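Local coordinates for protein adenylate kinase (PDB 2XB4) that probably catalyses the reversible transfer of the terminal phosphate of ATP to AMP, giving two ADP, and binds a zinc ion in its LID domain, at residues R116-R127 with D164-D175. Sequence-based numbering, arbitrary orientation.
Sequences REVAKNRIMGRR and DQDEGAINKRHD. With SRT (S,R meso-tartaric acid), chain C.
R116 and H174 meet where the first turn of helix 116-124 lies against the later turns of helix 167-177. The arginine chain, with CG anti to the backbone N (chi1 167°) and extended to NE, lays one guanidinium face over H174 CB. R116 NH1 and NH2 both grip the single oxygen D175 OD1, each at 3.0 Å and in the guanidinium plane, while NH2 also reaches N171 OD1 at 3.1 Å in a nearly straight bond that comes from above the amide plane. A long, flat, multidonor group suits this edge, since it spans one helical turn of acceptors. H174 drops its imidazole as a knob among R116, A119, K120 and I123. Compact and flat, the ring fills this buried hole yet still bonds through both nitrogens: ND1 with a water that also links R116 NE to N171 OD1, NE2 with the backbone O of N9.

K120 is the reciprocal knob, among E167, I170, N171 and H174. Its extended chain lays CG against I170 CG2 and carries K120 NZ on to the anti lone pair of E167 OE2 (2.8 Å), a salt bridge at the partly exposed border. Further along, I123 CG2 packs on I170 CD1 (3.7 Å). The unbranched chain of M124 can bend at chi3 (66°), curling its CE methyl onto E167 CG, and its carbonyl O accepts from both Q165 NE2 (2.8 Å) and R127 NH1.

Near the LID, D164 offers two oxygens to two arginines: OD1 takes R126 NH1 (3.0 Å) from above the carboxylate plane, while OD2 pairs with R161. This probably helps orient R126, a predicted ATP-binding residue, beside the tartrate that also bonds G10 N and K13 N of the P-loop. Such a roughly antiparallel helix pair, flanking the two LID connections, is characteristic of the adenylate kinase fold.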
# COMPACT_ATOMS: atom_id res chain seq x y z
N ARG A 116 -20.80 5.60 -16.69
CA ARG A 116 -19.58 6.10 -16.05
C ARG A 116 -19.71 6.15 -14.51
O ARG A 116 -18.78 5.74 -13.86
CB ARG A 116 -19.19 7.46 -16.61
CG ARG A 116 -18.15 8.20 -15.81
CD ARG A 116 -17.92 9.62 -16.39
NE ARG A 116 -16.77 10.18 -15.66
CZ ARG A 116 -15.98 11.10 -16.17
NH1 ARG A 116 -16.26 11.56 -17.40
NH2 ARG A 116 -14.98 11.58 -15.46
N GLU A 117 -20.84 6.57 -13.92
CA GLU A 117 -20.95 6.68 -12.42
C GLU A 117 -20.83 5.24 -11.81
O GLU A 117 -20.23 5.03 -10.73
CB GLU A 117 -22.27 7.38 -11.88
CG GLU A 117 -22.27 8.91 -12.20
CD GLU A 117 -23.27 9.83 -11.34
OE1 GLU A 117 -24.48 9.99 -11.72
OE2 GLU A 117 -22.81 10.42 -10.30
N VAL A 118 -21.39 4.29 -12.51
CA VAL A 118 -21.35 2.86 -12.11
C VAL A 118 -19.90 2.33 -12.16
O VAL A 118 -19.41 1.73 -11.21
CB VAL A 118 -22.31 1.98 -12.87
CG1 VAL A 118 -22.09 0.50 -12.48
CG2 VAL A 118 -23.82 2.43 -12.58
N ALA A 119 -19.22 2.57 -13.30
CA ALA A 119 -17.81 2.20 -13.47
C ALA A 119 -16.94 2.80 -12.30
O ALA A 119 -16.11 2.10 -11.71
CB ALA A 119 -17.36 2.65 -14.87
N LYS A 120 -17.09 4.10 -12.02
CA LYS A 120 -16.26 4.73 -10.97
C LYS A 120 -16.56 4.07 -9.63
O LYS A 120 -15.65 3.79 -8.85
CB LYS A 120 -16.51 6.26 -10.94
CG LYS A 120 -15.77 6.99 -9.82
CD LYS A 120 -16.01 8.45 -9.87
CE LYS A 120 -15.26 9.07 -8.74
NZ LYS A 120 -15.69 10.46 -8.56
N ASN A 121 -17.83 3.91 -9.31
CA ASN A 121 -18.17 3.26 -8.03
C ASN A 121 -17.69 1.82 -7.90
O ASN A 121 -17.21 1.40 -6.85
CB ASN A 121 -19.66 3.31 -7.81
CG ASN A 121 -20.10 4.68 -7.29
OD1 ASN A 121 -19.33 5.40 -6.61
ND2 ASN A 121 -21.28 5.06 -7.64
N ARG A 122 -17.75 1.08 -8.97
CA ARG A 122 -17.12 -0.27 -8.93
C ARG A 122 -15.62 -0.26 -8.66
O ARG A 122 -15.14 -1.20 -8.02
CB ARG A 122 -17.37 -1.04 -10.20
CG ARG A 122 -18.78 -1.46 -10.30
CD ARG A 122 -19.05 -2.28 -11.54
NE ARG A 122 -20.46 -2.69 -11.39
CZ ARG A 122 -20.96 -3.86 -11.77
NH1 ARG A 122 -20.17 -4.77 -12.32
NH2 ARG A 122 -22.27 -4.14 -11.55
N ILE A 123 -14.86 0.72 -9.19
CA ILE A 123 -13.45 0.77 -8.89
C ILE A 123 -13.29 1.14 -7.39
O ILE A 123 -12.49 0.52 -6.67
CB ILE A 123 -12.76 1.82 -9.76
CG1 ILE A 123 -12.84 1.43 -11.25
CG2 ILE A 123 -11.29 2.10 -9.30
CD1 ILE A 123 -12.68 2.66 -12.23
N MET A 124 -13.96 2.22 -6.95
CA MET A 124 -13.70 2.76 -5.56
C MET A 124 -14.21 1.79 -4.52
O MET A 124 -13.70 1.77 -3.42
CB MET A 124 -14.43 4.13 -5.36
CG MET A 124 -13.88 5.17 -6.36
SD MET A 124 -14.44 6.80 -5.97
CE MET A 124 -13.65 7.11 -4.39
N GLY A 125 -15.16 0.93 -4.90
CA GLY A 125 -15.82 -0.00 -3.93
C GLY A 125 -15.00 -1.27 -3.64
O GLY A 125 -15.30 -2.04 -2.68
N ARG A 126 -13.94 -1.51 -4.40
CA ARG A 126 -13.14 -2.73 -4.17
C ARG A 126 -12.50 -2.74 -2.77
O ARG A 126 -11.94 -1.70 -2.34
CB ARG A 126 -11.99 -2.77 -5.17
CG ARG A 126 -12.39 -2.88 -6.73
CD ARG A 126 -11.19 -2.52 -7.63
NE ARG A 126 -11.56 -2.77 -9.03
CZ ARG A 126 -10.92 -2.27 -10.09
NH1 ARG A 126 -9.84 -1.50 -9.89
NH2 ARG A 126 -11.34 -2.54 -11.35
N ARG A 127 -12.51 -3.88 -2.11
CA ARG A 127 -11.88 -4.04 -0.76
C ARG A 127 -11.04 -5.29 -0.87
O ARG A 127 -11.49 -6.27 -1.43
CB ARG A 127 -12.93 -4.22 0.35
CG ARG A 127 -13.73 -2.84 0.58
CD ARG A 127 -12.80 -1.68 1.10
NE ARG A 127 -13.55 -0.43 1.34
CZ ARG A 127 -13.82 0.52 0.44
NH1 ARG A 127 -13.45 0.38 -0.84
NH2 ARG A 127 -14.55 1.58 0.81
N ASP A 164 -7.27 2.81 -6.25
CA ASP A 164 -8.72 2.67 -6.44
C ASP A 164 -9.50 3.85 -5.84
O ASP A 164 -10.63 4.08 -6.27
CB ASP A 164 -9.28 1.44 -5.79
CG ASP A 164 -8.83 0.10 -6.44
OD1 ASP A 164 -8.51 0.03 -7.66
OD2 ASP A 164 -8.84 -0.89 -5.70
N GLN A 165 -8.91 4.57 -4.88
CA GLN A 165 -9.52 5.74 -4.27
C GLN A 165 -9.07 7.07 -4.87
O GLN A 165 -9.50 8.16 -4.42
CB GLN A 165 -9.25 5.77 -2.75
CG GLN A 165 -9.57 4.43 -2.05
CD GLN A 165 -10.99 3.92 -2.37
OE1 GLN A 165 -11.95 4.69 -2.30
NE2 GLN A 165 -11.12 2.65 -2.71
N ASP A 166 -8.28 7.04 -5.94
CA ASP A 166 -7.71 8.27 -6.49
C ASP A 166 -8.73 8.81 -7.55
O ASP A 166 -8.69 8.44 -8.76
CB ASP A 166 -6.36 7.98 -7.14
CG ASP A 166 -5.70 9.22 -7.72
OD1 ASP A 166 -6.34 10.34 -7.90
OD2 ASP A 166 -4.50 9.04 -8.07
N GLU A 167 -9.67 9.62 -7.09
CA GLU A 167 -10.75 10.06 -7.99
C GLU A 167 -10.28 10.95 -9.13
O GLU A 167 -10.86 10.92 -10.19
CB GLU A 167 -11.87 10.81 -7.25
CG GLU A 167 -12.41 10.01 -6.11
CD GLU A 167 -13.59 10.70 -5.40
OE1 GLU A 167 -13.50 10.99 -4.18
OE2 GLU A 167 -14.59 10.93 -6.07
N GLY A 168 -9.25 11.77 -8.91
CA GLY A 168 -8.76 12.62 -10.03
C GLY A 168 -8.22 11.70 -11.13
O GLY A 168 -8.46 11.94 -12.29
N ALA A 169 -7.54 10.60 -10.77
CA ALA A 169 -6.93 9.76 -11.83
C ALA A 169 -8.02 8.94 -12.56
O ALA A 169 -7.92 8.73 -13.77
CB ALA A 169 -5.88 8.81 -11.23
N ILE A 170 -8.98 8.40 -11.80
CA ILE A 170 -10.09 7.62 -12.35
C ILE A 170 -10.85 8.53 -13.34
O ILE A 170 -11.09 8.12 -14.49
CB ILE A 170 -11.02 7.13 -11.23
CG1 ILE A 170 -10.34 6.03 -10.38
CG2 ILE A 170 -12.33 6.60 -11.82
CD1 ILE A 170 -11.20 5.81 -9.11
N ASN A 171 -11.13 9.78 -12.92
CA ASN A 171 -11.86 10.73 -13.77
C ASN A 171 -11.14 11.13 -15.05
O ASN A 171 -11.77 11.31 -16.08
CB ASN A 171 -12.30 11.97 -12.99
CG ASN A 171 -13.49 11.68 -12.08
OD1 ASN A 171 -14.37 10.91 -12.45
ND2 ASN A 171 -13.57 12.38 -10.95
N LYS A 172 -9.82 11.26 -15.00
CA LYS A 172 -9.14 11.62 -16.21
C LYS A 172 -9.15 10.42 -17.19
O LYS A 172 -9.29 10.67 -18.38
CB LYS A 172 -7.70 11.96 -15.91
CG LYS A 172 -7.67 13.39 -15.18
CD LYS A 172 -6.32 13.66 -14.69
CE LYS A 172 -6.22 15.15 -14.34
NZ LYS A 172 -4.80 15.45 -14.62
N ARG A 173 -9.07 9.15 -16.72
CA ARG A 173 -9.19 8.05 -17.68
C ARG A 173 -10.64 7.95 -18.24
O ARG A 173 -10.81 7.64 -19.44
CB ARG A 173 -8.77 6.69 -17.08
CG ARG A 173 -7.28 6.62 -16.66
CD ARG A 173 -6.99 5.27 -16.00
NE ARG A 173 -5.80 5.43 -15.21
CZ ARG A 173 -5.68 5.54 -13.86
NH1 ARG A 173 -6.69 5.38 -12.95
NH2 ARG A 173 -4.44 5.74 -13.41
N HIS A 174 -11.65 8.21 -17.38
CA HIS A 174 -13.07 8.15 -17.86
C HIS A 174 -13.43 9.31 -18.78
O HIS A 174 -14.22 9.14 -19.80
CB HIS A 174 -14.01 8.10 -16.64
CG HIS A 174 -14.15 6.73 -16.04
ND1 HIS A 174 -14.77 6.51 -14.83
CD2 HIS A 174 -13.79 5.50 -16.50
CE1 HIS A 174 -14.72 5.21 -14.53
NE2 HIS A 174 -14.11 4.58 -15.52
N ASP A 175 -12.83 10.48 -18.52
CA ASP A 175 -12.87 11.59 -19.47
C ASP A 175 -12.50 11.19 -20.86
O ASP A 175 -13.25 11.50 -21.81
CB ASP A 175 -12.00 12.79 -19.03
CG ASP A 175 -12.65 13.60 -17.89
OD1 ASP A 175 -13.82 13.37 -17.50
OD2 ASP A 175 -11.96 14.48 -17.39
O1 SRT C . -12.66 -3.50 -13.72
O11 SRT C . -11.51 -5.30 -14.47
C1 SRT C . -11.74 -4.07 -14.38
C2 SRT C . -11.12 -3.08 -15.26
O2 SRT C . -10.58 -1.89 -14.71
C3 SRT C . -10.86 -3.47 -16.67
O3 SRT C . -12.19 -3.00 -17.00
C4 SRT C . -9.87 -2.61 -17.34
O4 SRT C . -8.68 -2.96 -17.25
O41 SRT C . -10.28 -1.62 -17.94
O HOH W 1 -15.87 8.86 -13.54
O HOH W 2 -9.78 -0.35 -3.15
O HOH W 3 -14.33 3.85 -1.03